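Local coordinates for protein 8-amino-8-demethylriboflavin N,N-dimethyltransferase (Streptomyces davawensis, PDB 4D7K) that catalyses the two successive S-adenosylmethionine-dependent N-methylations that turn 8-amino-8-demethyl-D-riboflavin into the antibiotic roseoflavin, at residues A[235-240]-A[263-268]; A[182-187]-A[247-252]; A[206-211]-A[240-245]. All coordinates share one frame; numbering follows the deposited sequence.

Interaction 1. Residues A[235-240]-A[263-268]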
ATOM      1  N   GLY A 235      38.848   5.013   7.363  1.00 66.31           N
ATOM      2  CA  GLY A 235      39.263   4.243   8.521  1.00 73.84           C
ATOM      3  C   GLY A 235      38.238   4.233   9.639  1.00 73.88           C
ATOM      4  O   GLY A 235      37.093   4.642   9.455  1.00 68.01           O
ATOM      5  N   ASP A 236      38.659   3.754  10.805  1.00 81.21           N
ATOM      6  CA  ASP A 236      37.804   3.721  11.985  1.00 83.89           C
ATOM      7  C   ASP A 236      37.528   5.138  12.479  1.00 84.64           C
ATOM      8  O   ASP A 236      38.412   5.994  12.444  1.00 86.24           O
ATOM      9  CB  ASP A 236      38.453   2.881  13.086  1.00 95.91           C
ATOM     10  CG  ASP A 236      37.586   2.769  14.322  1.00104.06           C
ATOM     11  OD1 ASP A 236      36.728   1.862  14.369  1.00107.17           O
ATOM     12  OD2 ASP A 236      37.767   3.586  15.249  1.00106.81           O
ATOM     13  N   PHE A 237      36.300   5.377  12.934  1.00 83.17           N
ATOM     14  CA  PHE A 237      35.872   6.706  13.372  1.00 84.00           C
ATOM     15  C   PHE A 237      36.790   7.332  14.424  1.00 90.87           C
ATOM     16  O   PHE A 237      37.124   8.511  14.338  1.00 96.31           O
ATOM     17  CB  PHE A 237      34.444   6.647  13.924  1.00 83.92           C
ATOM     18  CG  PHE A 237      33.383   6.527  12.866  1.00 85.58           C
ATOM     19  CD1 PHE A 237      33.679   6.763  11.535  1.00 85.92           C
ATOM     20  CD2 PHE A 237      32.083   6.187  13.208  1.00 85.03           C
ATOM     21  CE1 PHE A 237      32.700   6.656  10.562  1.00 81.84           C
ATOM     22  CE2 PHE A 237      31.101   6.079  12.242  1.00 82.71           C
ATOM     23  CZ  PHE A 237      31.410   6.314  10.917  1.00 80.09           C
ATOM     24  N   PHE A 238      37.203   6.538  15.407  1.00 91.95           N
ATOM     25  CA  PHE A 238      37.971   7.050  16.540  1.00 90.87           C
ATOM     26  C   PHE A 238      39.427   7.388  16.207  1.00 91.61           C
ATOM     27  O   PHE A 238      40.192   7.778  17.089  1.00 91.09           O
ATOM     28  CB  PHE A 238      37.937   6.040  17.688  1.00 92.93           C
ATOM     29  CG  PHE A 238      36.578   5.862  18.298  1.00 91.67           C
ATOM     30  CD1 PHE A 238      36.168   6.663  19.351  1.00 93.11           C
ATOM     31  CD2 PHE A 238      35.710   4.894  17.821  1.00 91.63           C
ATOM     32  CE1 PHE A 238      34.919   6.503  19.918  1.00 93.73           C
ATOM     33  CE2 PHE A 238      34.457   4.729  18.383  1.00 93.14           C
ATOM     34  CZ  PHE A 238      34.062   5.535  19.434  1.00 93.33           C
ATOM     35  N   ASP A 239      39.808   7.241  14.943  1.00 94.55           N
ATOM     36  CA  ASP A 239      41.182   7.510  14.535  1.00102.57           C
ATOM     37  C   ASP A 239      41.282   8.659  13.536  1.00 96.12           C
ATOM     38  O   ASP A 239      42.121   9.547  13.681  1.00102.82           O
ATOM     39  CB  ASP A 239      41.817   6.252  13.936  1.00114.88           C
ATOM     40  CG  ASP A 239      41.983   5.141  14.954  1.00128.10           C
ATOM     41  OD1 ASP A 239      43.021   5.120  15.648  1.00135.09           O
ATOM     42  OD2 ASP A 239      41.076   4.288  15.058  1.00131.55           O
ATOM     43  N   VAL A 240      40.423   8.638  12.524  1.00 83.28           N
ATOM     44  CA  VAL A 240      40.532   9.583  11.419  1.00 74.45           C
ATOM     45  C   VAL A 240      39.687  10.842  11.608  1.00 74.61           C
ATOM     46  O   VAL A 240      39.401  11.549  10.643  1.00 75.00           O
ATOM     47  CB  VAL A 240      40.134   8.917  10.086  1.00 64.46           C
ATOM     48  CG1 VAL A 240      41.098   7.791   9.748  1.00 62.13           C
ATOM     49  CG2 VAL A 240      38.704   8.397  10.156  1.00 61.13           C
ATOM     50  N   VAL A 263      28.489   7.572  23.429  1.00 66.10           N
ATOM     51  CA  VAL A 263      29.126   8.570  24.283  1.00 70.32           C
ATOM     52  C   VAL A 263      30.608   8.736  23.942  1.00 68.04           C
ATOM     53  O   VAL A 263      31.093   9.859  23.789  1.00 63.21           O
ATOM     54  CB  VAL A 263      28.984   8.208  25.780  1.00 75.19           C
ATOM     55  CG1 VAL A 263      29.892   9.081  26.632  1.00 72.43           C
ATOM     56  CG2 VAL A 263      27.538   8.351  26.227  1.00 76.28           C
ATOM     57  N   ARG A 264      31.315   7.617  23.811  1.00 69.69           N
ATOM     58  CA  ARG A 264      32.733   7.641  23.460  1.00 73.27           C
ATOM     59  C   ARG A 264      32.968   8.414  22.166  1.00 71.74           C
ATOM     60  O   ARG A 264      33.861   9.260  22.094  1.00 66.77           O
ATOM     61  CB  ARG A 264      33.285   6.218  23.334  1.00 77.09           C
ATOM     62  CG  ARG A 264      33.323   5.453  24.649  1.00 83.78           C
ATOM     63  CD  ARG A 264      34.142   4.172  24.548  1.00 89.46           C
ATOM     64  NE  ARG A 264      33.551   3.192  23.641  1.00 97.08           N
ATOM     65  CZ  ARG A 264      34.078   2.836  22.473  1.00100.66           C
ATOM     66  NH1 ARG A 264      35.218   3.378  22.063  1.00101.29           N
ATOM     67  NH2 ARG A 264      33.469   1.935  21.715  1.00101.16           N
ATOM     68  N   LEU A 265      32.155   8.125  21.152  1.00 64.97           N
ATOM     69  CA  LEU A 265      32.236   8.821  19.872  1.00 68.82           C
ATOM     70  C   LEU A 265      31.953  10.312  20.037  1.00 63.42           C
ATOM     71  O   LEU A 265      32.634  11.155  19.453  1.00 55.98           O
ATOM     72  CB  LEU A 265      31.259   8.209  18.866  1.00 65.41           C
ATOM     73  CG  LEU A 265      31.171   8.885  17.499  1.00 66.52           C
ATOM     74  CD1 LEU A 265      32.526   8.885  16.807  1.00 75.03           C
ATOM     75  CD2 LEU A 265      30.127   8.202  16.632  1.00 67.77           C
ATOM     76  N   LEU A 266      30.947  10.630  20.841  1.00 61.67           N
ATOM     77  CA  LEU A 266      30.581  12.017  21.086  1.00 59.40           C
ATOM     78  C   LEU A 266      31.683  12.764  21.838  1.00 62.25           C
ATOM     79  O   LEU A 266      31.920  13.946  21.589  1.00 63.43           O
ATOM     80  CB  LEU A 266      29.264  12.083  21.860  1.00 57.59           C
ATOM     81  CG  LEU A 266      28.022  11.601  21.109  1.00 52.16           C
ATOM     82  CD1 LEU A 266      26.874  11.368  22.077  1.00 53.88           C
ATOM     83  CD2 LEU A 266      27.625  12.600  20.031  1.00 52.10           C
ATOM     84  N   VAL A 267      32.356  12.066  22.751  1.00 64.46           N
ATOM     85  CA  VAL A 267      33.463  12.645  23.510  1.00 72.51           C
ATOM     86  C   VAL A 267      34.651  12.939  22.592  1.00 72.34           C
ATOM     87  O   VAL A 267      35.312  13.972  22.723  1.00 71.42           O
ATOM     88  CB  VAL A 267      33.913  11.711  24.666  1.00 68.07           C
ATOM     89  CG1 VAL A 267      35.227  12.179  25.267  1.00 70.23           C
ATOM     90  CG2 VAL A 267      32.844  11.642  25.745  1.00 66.67           C
ATOM     91  N   ARG A 268      34.908  12.030  21.657  1.00 73.75           N
ATOM     92  CA  ARG A 268      35.985  12.200  20.686  1.00 80.33           C
ATOM     93  C   ARG A 268      35.723  13.377  19.751  1.00 69.43           C
ATOM     94  O   ARG A 268      36.645  14.107  19.387  1.00 70.82           O
ATOM     95  CB  ARG A 268      36.176  10.918  19.876  1.00 86.78           C
ATOM     96  CG  ARG A 268      37.009   9.862  20.581  1.00101.40           C
ATOM     97  CD  ARG A 268      38.478  10.258  20.636  1.00114.05           C
ATOM     98  NE  ARG A 268      39.070  10.359  19.304  1.00118.22           N
ATOM     99  CZ  ARG A 268      39.335  11.505  18.682  1.00114.73           C
ATOM    100  NH1 ARG A 268      39.067  12.661  19.275  1.00113.78           N
ATOM    101  NH2 ARG A 268      39.871  11.493  17.469  1.00110.87           N
TER
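Phe-238, in the non-regular segment 235-240, faces Leu-265 of helix 259-270 with their CA atoms 6.9 Å apart, the shortest CA-CA separation between the segments. No hydrogen bond joins the two, and the contact rests on packing, of side chains on each other and of the Phe-238 ring on the helix backbone. Within the loop, the backbone N of Phe-238 donates to Asp-236 OD2 at 3.0 Å, forming an Asx turn in which the acceptor is met from above the carboxylate plane, 45° out of it.

The ring of Phe-238 carries most of the contact. CG lies anti to the carbonyl carbon (chi1 -67°), and the ring tip runs in against the helix. Its edge reaches the helix backbone, with CE1 3.4 Å from Leu-265 N, while CZ touches Leu-265 CB at 3.9 Å. Arg-264 brings NH1 over one face of the ring, near its rim and 3.6 Å from CZ of Phe-238, the two planes 14° apart. Arg-264 NH2 also forms a salt bridge with Asp-261.

The loop follows strand 230-234 of the Rossmann-like methyltransferase domain, and its Gly-235, Asp-236 and Phe-237 are predicted to bind S-adenosylmethionine. Its attachment to the helix continues at Arg-268, whose CG packs against the ring edge of Phe-238, 3.5 Å from CD1. The chain of Arg-268 is bent at chi2 and chi3, which sets NE 3.6 Å from O of Phe-238; the carbonyl oxygen lies at the guanidinium edge. Phe-237 adds a looser apolar contact, its CB 4.1 Å from Leu-265 CD1.

Interaction 2. Residues A[182-187]-A[247-252]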
ATOM      1  N   PHE A 182      33.101  21.670   7.071  1.00 55.41           N
ATOM      2  CA  PHE A 182      32.189  20.611   7.463  1.00 46.38           C
ATOM      3  C   PHE A 182      32.900  19.278   7.644  1.00 53.76           C
ATOM      4  O   PHE A 182      33.836  18.955   6.915  1.00 51.14           O
ATOM      5  CB  PHE A 182      31.074  20.473   6.426  1.00 44.84           C
ATOM      6  CG  PHE A 182      30.277  21.727   6.228  1.00 49.70           C
ATOM      7  CD1 PHE A 182      30.676  22.679   5.304  1.00 48.76           C
ATOM      8  CD2 PHE A 182      29.131  21.957   6.970  1.00 44.10           C
ATOM      9  CE1 PHE A 182      29.945  23.838   5.123  1.00 54.76           C
ATOM     10  CE2 PHE A 182      28.392  23.114   6.794  1.00 47.90           C
ATOM     11  CZ  PHE A 182      28.801  24.057   5.869  1.00 52.18           C
ATOM     12  N   ALA A 183      32.442  18.505   8.623  1.00 57.53           N
ATOM     13  CA  ALA A 183      32.981  17.177   8.872  1.00 52.99           C
ATOM     14  C   ALA A 183      31.849  16.162   8.908  1.00 48.72           C
ATOM     15  O   ALA A 183      31.192  15.986   9.936  1.00 44.46           O
ATOM     16  CB  ALA A 183      33.770  17.151  10.174  1.00 54.03           C
ATOM     17  N   ASP A 184      31.622  15.502   7.779  1.00 52.64           N
ATOM     18  CA  ASP A 184      30.548  14.524   7.670  1.00 50.68           C
ATOM     19  C   ASP A 184      31.006  13.162   8.177  1.00 49.07           C
ATOM     20  O   ASP A 184      31.681  12.421   7.464  1.00 56.23           O
ATOM     21  CB  ASP A 184      30.063  14.416   6.223  1.00 52.78           C
ATOM     22  CG  ASP A 184      28.633  13.907   6.124  1.00 66.62           C
ATOM     23  OD1 ASP A 184      28.183  13.195   7.049  1.00 72.10           O
ATOM     24  OD2 ASP A 184      27.956  14.222   5.123  1.00 70.73           O
ATOM     25  N   ILE A 185      30.635  12.839   9.410  1.00 48.92           N
ATOM     26  CA  ILE A 185      31.004  11.564  10.010  1.00 52.88           C
ATOM     27  C   ILE A 185      30.007  10.485   9.613  1.00 49.48           C
ATOM     28  O   ILE A 185      28.853  10.502  10.046  1.00 49.32           O
ATOM     29  CB  ILE A 185      31.075  11.655  11.545  1.00 58.95           C
ATOM     30  CG1 ILE A 185      31.900  12.872  11.967  1.00 62.89           C
ATOM     31  CG2 ILE A 185      31.651  10.373  12.133  1.00 59.93           C
ATOM     32  CD1 ILE A 185      33.291  12.897  11.376  1.00 67.87           C
ATOM     33  N   GLY A 186      30.462   9.551   8.781  1.00 50.26           N
ATOM     34  CA  GLY A 186      29.610   8.501   8.257  1.00 47.54           C
ATOM     35  C   GLY A 186      28.803   8.987   7.068  1.00 48.51           C
ATOM     36  O   GLY A 186      27.661   8.574   6.875  1.00 54.31           O
ATOM     37  N   GLY A 187      29.404   9.863   6.266  1.00 47.70           N
ATOM     38  CA  GLY A 187      28.711  10.492   5.156  1.00 52.61           C
ATOM     39  C   GLY A 187      28.669   9.697   3.863  1.00 52.97           C
ATOM     40  O   GLY A 187      28.351  10.250   2.809  1.00 53.57           O
ATOM     41  N   ALA A 247      31.958  22.644  12.075  1.00 53.24           N
ATOM     42  CA  ALA A 247      30.677  21.959  11.951  1.00 55.55           C
ATOM     43  C   ALA A 247      30.882  20.457  11.789  1.00 54.69           C
ATOM     44  O   ALA A 247      31.512  20.010  10.834  1.00 59.06           O
ATOM     45  CB  ALA A 247      29.880  22.518  10.779  1.00 45.38           C
ATOM     46  N   TYR A 248      30.355  19.688  12.736  1.00 51.36           N
ATOM     47  CA  TYR A 248      30.415  18.233  12.677  1.00 46.30           C
ATOM     48  C   TYR A 248      29.018  17.664  12.479  1.00 44.13           C
ATOM     49  O   TYR A 248      28.082  18.040  13.185  1.00 49.50           O
ATOM     50  CB  TYR A 248      31.045  17.662  13.947  1.00 47.68           C
ATOM     51  CG  TYR A 248      32.520  17.943  14.067  1.00 50.45           C
ATOM     52  CD1 TYR A 248      32.977  19.190  14.471  1.00 52.42           C
ATOM     53  CD2 TYR A 248      33.460  16.961  13.777  1.00 54.89           C
ATOM     54  CE1 TYR A 248      34.328  19.452  14.577  1.00 53.85           C
ATOM     55  CE2 TYR A 248      34.817  17.216  13.885  1.00 50.08           C
ATOM     56  CZ  TYR A 248      35.243  18.463  14.286  1.00 51.31           C
ATOM     57  OH  TYR A 248      36.590  18.727  14.397  1.00 55.28           O
ATOM     58  N   VAL A 249      28.880  16.758  11.517  1.00 44.85           N
ATOM     59  CA  VAL A 249      27.572  16.235  11.145  1.00 41.16           C
ATOM     60  C   VAL A 249      27.468  14.723  11.357  1.00 49.85           C
ATOM     61  O   VAL A 249      28.290  13.959  10.854  1.00 49.95           O
ATOM     62  CB  VAL A 249      27.245  16.563   9.676  1.00 45.03           C
ATOM     63  CG1 VAL A 249      25.863  16.049   9.311  1.00 40.49           C
ATOM     64  CG2 VAL A 249      27.355  18.069   9.427  1.00 40.88           C
ATOM     65  N   LEU A 250      26.455  14.310  12.115  1.00 53.32           N
ATOM     66  CA  LEU A 250      26.170  12.895  12.352  1.00 56.03           C
ATOM     67  C   LEU A 250      24.809  12.523  11.780  1.00 53.22           C
ATOM     68  O   LEU A 250      23.779  12.808  12.390  1.00 52.68           O
ATOM     69  CB  LEU A 250      26.207  12.579  13.849  1.00 51.42           C
ATOM     70  CG  LEU A 250      27.574  12.395  14.495  1.00 45.87           C
ATOM     71  CD1 LEU A 250      27.431  12.353  16.004  1.00 49.82           C
ATOM     72  CD2 LEU A 250      28.219  11.122  13.981  1.00 48.95           C
ATOM     73  N   ARG A 251      24.801  11.885  10.617  1.00 61.90           N
ATOM     74  CA  ARG A 251      23.545  11.593   9.932  1.00 71.35           C
ATOM     75  C   ARG A 251      23.230  10.099   9.904  1.00 79.81           C
ATOM     76  O   ARG A 251      23.819   9.339   9.138  1.00 79.67           O
ATOM     77  CB  ARG A 251      23.575  12.156   8.507  1.00 75.73           C
ATOM     78  CG  ARG A 251      24.838  11.833   7.712  1.00 83.95           C
ATOM     79  CD  ARG A 251      24.832  12.532   6.361  1.00 87.36           C
ATOM     80  NE  ARG A 251      25.447  11.722   5.311  1.00 91.77           N
ATOM     81  CZ  ARG A 251      24.771  10.901   4.512  1.00100.57           C
ATOM     82  NH1 ARG A 251      23.457  10.775   4.643  1.00101.05           N
ATOM     83  NH2 ARG A 251      25.410  10.203   3.581  1.00105.61           N
ATOM     84  N   GLY A 252      22.289   9.691  10.752  1.00 93.46           N
ATOM     85  CA  GLY A 252      21.859   8.306  10.818  1.00100.74           C
ATOM     86  C   GLY A 252      22.978   7.368  11.220  1.00 98.72           C
ATOM     87  O   GLY A 252      23.253   6.379  10.539  1.00101.54           O
TER
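Ala-183 and Val-249 share the middle one of three backbone bonds between two parallel strands, 182-185 and 247-251, whose axes pass 4.7 Å apart. Ala-183 N donates to Ala-247 O (2.8 Å), Val-249 N to Ala-183 O (2.9 Å), and Ile-185 N to Val-249 O (3.0 Å). Phe-182, Asp-184 and Gly-186 are instead bonded through their backbones to strand 204-209.

On the face of the sheet that carries Ala-183, Ile-185, Tyr-248 and Leu-250, Ala-183 CB rests on Tyr-248 CD2 at 3.6 Å, and Ile-185 CB meets Leu-250 CD2 at 3.8 Å. The hydroxyl of Tyr-248 finds its partner beyond the pair, in the carbonyl of Pro-242.

From the end of its strand Arg-251 reaches across. Its NH2 donates to Gly-187 O over 3.0 Å; the acceptor lies in the guanidinium plane, yet the donor stands above the carbonyl plane, 77° out of it. NE forms a long salt bridge with Asp-184 OD2 (3.5 Å), the carboxylate and guanidinium planes being turned 70° apart. Arg-251 thus spans the type II turn from Asp-184 to Gly-187, in which Gly-186 has positive phi. This turn begins the glycine-rich loop after the first strand, the signature motif of class I methyltransferases, which typically borders the S-adenosylmethionine site.

Interaction 3. Residues A[206-211]-A[240-245]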
ATOM      1  N   VAL A 206      35.158  17.535   5.029  1.00 55.82           N
ATOM      2  CA  VAL A 206      35.923  16.329   5.308  1.00 54.46           C
ATOM      3  C   VAL A 206      34.975  15.141   5.401  1.00 56.64           C
ATOM      4  O   VAL A 206      34.096  15.106   6.262  1.00 61.63           O
ATOM      5  CB  VAL A 206      36.733  16.443   6.616  1.00 55.63           C
ATOM      6  CG1 VAL A 206      37.509  15.160   6.867  1.00 54.98           C
ATOM      7  CG2 VAL A 206      37.677  17.635   6.563  1.00 56.17           C
ATOM      8  N   LEU A 207      35.146  14.176   4.505  1.00 40.38           N
ATOM      9  CA  LEU A 207      34.306  12.986   4.494  1.00 43.76           C
ATOM     10  C   LEU A 207      34.951  11.845   5.272  1.00 52.82           C
ATOM     11  O   LEU A 207      36.009  11.341   4.891  1.00 55.67           O
ATOM     12  CB  LEU A 207      34.026  12.547   3.059  1.00 45.91           C
ATOM     13  CG  LEU A 207      33.230  11.254   2.905  1.00 47.70           C
ATOM     14  CD1 LEU A 207      31.915  11.373   3.651  1.00 54.34           C
ATOM     15  CD2 LEU A 207      32.992  10.954   1.433  1.00 48.24           C
ATOM     16  N   VAL A 208      34.305  11.440   6.361  1.00 50.86           N
ATOM     17  CA  VAL A 208      34.817  10.368   7.207  1.00 48.01           C
ATOM     18  C   VAL A 208      33.939   9.124   7.128  1.00 52.28           C
ATOM     19  O   VAL A 208      32.774   9.158   7.523  1.00 54.84           O
ATOM     20  CB  VAL A 208      34.911  10.813   8.677  1.00 48.04           C
ATOM     21  CG1 VAL A 208      35.308   9.641   9.560  1.00 52.60           C
ATOM     22  CG2 VAL A 208      35.897  11.958   8.822  1.00 47.43           C
ATOM     23  N   ASP A 209      34.496   8.029   6.621  1.00 59.01           N
ATOM     24  CA  ASP A 209      33.751   6.778   6.518  1.00 61.43           C
ATOM     25  C   ASP A 209      34.685   5.581   6.335  1.00 63.44           C
ATOM     26  O   ASP A 209      35.889   5.742   6.131  1.00 61.55           O
ATOM     27  CB  ASP A 209      32.745   6.849   5.364  1.00 64.74           C
ATOM     28  CG  ASP A 209      31.573   5.898   5.548  1.00 75.44           C
ATOM     29  OD1 ASP A 209      31.811   4.702   5.818  1.00 83.98           O
ATOM     30  OD2 ASP A 209      30.412   6.346   5.433  1.00 72.18           O
ATOM     31  N   GLY A 210      34.117   4.383   6.418  1.00 64.08           N
ATOM     32  CA  GLY A 210      34.885   3.159   6.286  1.00 63.22           C
ATOM     33  C   GLY A 210      35.336   2.914   4.862  1.00 64.29           C
ATOM     34  O   GLY A 210      34.989   3.673   3.957  1.00 63.97           O
ATOM     35  N   PRO A 211      36.115   1.843   4.656  1.00 62.13           N
ATOM     36  CA  PRO A 211      36.682   1.512   3.345  1.00 62.34           C
ATOM     37  C   PRO A 211      35.667   0.871   2.406  1.00 72.51           C
ATOM     38  O   PRO A 211      35.989   0.600   1.250  1.00 81.00           O
ATOM     39  CB  PRO A 211      37.800   0.528   3.691  1.00 63.67           C
ATOM     40  CG  PRO A 211      37.315  -0.146   4.927  1.00 69.20           C
ATOM     41  CD  PRO A 211      36.548   0.897   5.700  1.00 60.78           C
ATOM     42  N   VAL A 240      40.423   8.638  12.524  1.00 83.28           N
ATOM     43  CA  VAL A 240      40.532   9.583  11.419  1.00 74.45           C
ATOM     44  C   VAL A 240      39.687  10.842  11.608  1.00 74.61           C
ATOM     45  O   VAL A 240      39.401  11.549  10.643  1.00 75.00           O
ATOM     46  CB  VAL A 240      40.134   8.917  10.086  1.00 64.46           C
ATOM     47  CG1 VAL A 240      41.098   7.791   9.748  1.00 62.13           C
ATOM     48  CG2 VAL A 240      38.704   8.397  10.156  1.00 61.13           C
ATOM     49  N   LEU A 241      39.293  11.127  12.846  1.00 76.21           N
ATOM     50  CA  LEU A 241      38.530  12.341  13.131  1.00 71.96           C
ATOM     51  C   LEU A 241      39.364  13.588  12.865  1.00 70.27           C
ATOM     52  O   LEU A 241      40.416  13.776  13.471  1.00 76.71           O
ATOM     53  CB  LEU A 241      38.037  12.354  14.580  1.00 76.14           C
ATOM     54  CG  LEU A 241      36.751  11.598  14.903  1.00 77.20           C
ATOM     55  CD1 LEU A 241      36.379  11.792  16.365  1.00 81.86           C
ATOM     56  CD2 LEU A 241      35.622  12.050  14.000  1.00 72.88           C
ATOM     57  N   PRO A 242      38.896  14.445  11.948  1.00 62.65           N
ATOM     58  CA  PRO A 242      39.607  15.689  11.642  1.00 64.12           C
ATOM     59  C   PRO A 242      39.477  16.707  12.770  1.00 67.46           C
ATOM     60  O   PRO A 242      38.490  16.691  13.508  1.00 71.38           O
ATOM     61  CB  PRO A 242      38.913  16.183  10.370  1.00 60.23           C
ATOM     62  CG  PRO A 242      37.537  15.621  10.464  1.00 59.05           C
ATOM     63  CD  PRO A 242      37.685  14.281  11.125  1.00 56.06           C
ATOM     64  N   THR A 243      40.467  17.581  12.893  1.00 68.08           N
ATOM     65  CA  THR A 243      40.485  18.587  13.950  1.00 77.34           C
ATOM     66  C   THR A 243      40.449  19.999  13.364  1.00 82.18           C
ATOM     67  O   THR A 243      41.131  20.290  12.382  1.00 88.52           O
ATOM     68  CB  THR A 243      41.736  18.429  14.845  1.00 81.36           C
ATOM     69  OG1 THR A 243      41.750  17.114  15.414  1.00 85.32           O
ATOM     70  CG2 THR A 243      41.746  19.461  15.966  1.00 79.82           C
ATOM     71  N   GLY A 244      39.645  20.870  13.965  1.00 79.67           N
ATOM     72  CA  GLY A 244      39.585  22.257  13.543  1.00 84.59           C
ATOM     73  C   GLY A 244      38.370  22.585  12.698  1.00 82.74           C
ATOM     74  O   GLY A 244      38.264  23.683  12.150  1.00 89.96           O
ATOM     75  N   CYS A 245      37.451  21.633  12.587  1.00 72.38           N
ATOM     76  CA  CYS A 245      36.213  21.865  11.857  1.00 69.95           C
ATOM     77  C   CYS A 245      35.215  22.589  12.753  1.00 78.06           C
ATOM     78  O   CYS A 245      35.143  22.328  13.953  1.00 87.55           O
ATOM     79  CB  CYS A 245      35.633  20.546  11.347  1.00 63.57           C
ATOM     80  SG  CYS A 245      36.690  19.695  10.143  1.00 72.22           S
TER
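Val-206 and Val-208 lie on the second strand of the Rossmann-like sheet, which ends at Asp-209, a predicted S-adenosylmethionine ligand, and they pack against Val-240 and Pro-242 in the long connection between strands 230-234 and 247-251. The loop runs past the strand in the opposite direction, Val-206 facing Pro-242 and Val-208 facing Val-240, with CA separations of 7.4 and 7.1 Å. These are too wide for beta pairing, and no hydrogen bond crosses the gap, so the contact is purely apolar.

Pro-242 meets both strand valines with its ring. Its CG touches CG1 of Val-206 at 3.6 Å, and its CD touches CG2 of Val-208 at 3.7 Å. The two methyls of Val-208 thereby serve different partners, since CG1, anti to the backbone N (chi1 174°), meets Val-240 CG2 at 3.7 Å. Val-206 likewise divides its branches, its CG2 lying 4.2 Å from the sulphur SG of Cys-245 in a looser contact.

Val-206 and Val-208 point toward the loop, whereas the CB of Asp-209 is directed away from it, and the carboxylate OD2 accepts from the backbone N of Gly-188. On the strand 230-234 side, Arg-233 packs against Val-240 and Pro-242. Toward strand 181-185, Val-208 and Leu-241 touch Ile-185, and Cys-245 rests on Ala-183, so the loop lies across three neighbouring strands.

From the N terminus, strand 181-185 comes first, and interaction 2 closes the loop from it to strand 247-251. Nested inside that loop, interaction 3 joins strand 204-209 to the connection after strand 230-234. Interaction 1 starts in the same connection but ends on helix 259-270, beyond strand 247-251, and so crosses both of the others; it shares Val-240 with interaction 3. The three also touch directly. Phe-237 of interaction 1 packs on Gly-186 and Ile-185 of interaction 2 and on Val-208 of interaction 3, while Leu-266 of the helix meets Leu-250. Together they tie the loops around the predicted cofactor site to the sheet and helix 259-270.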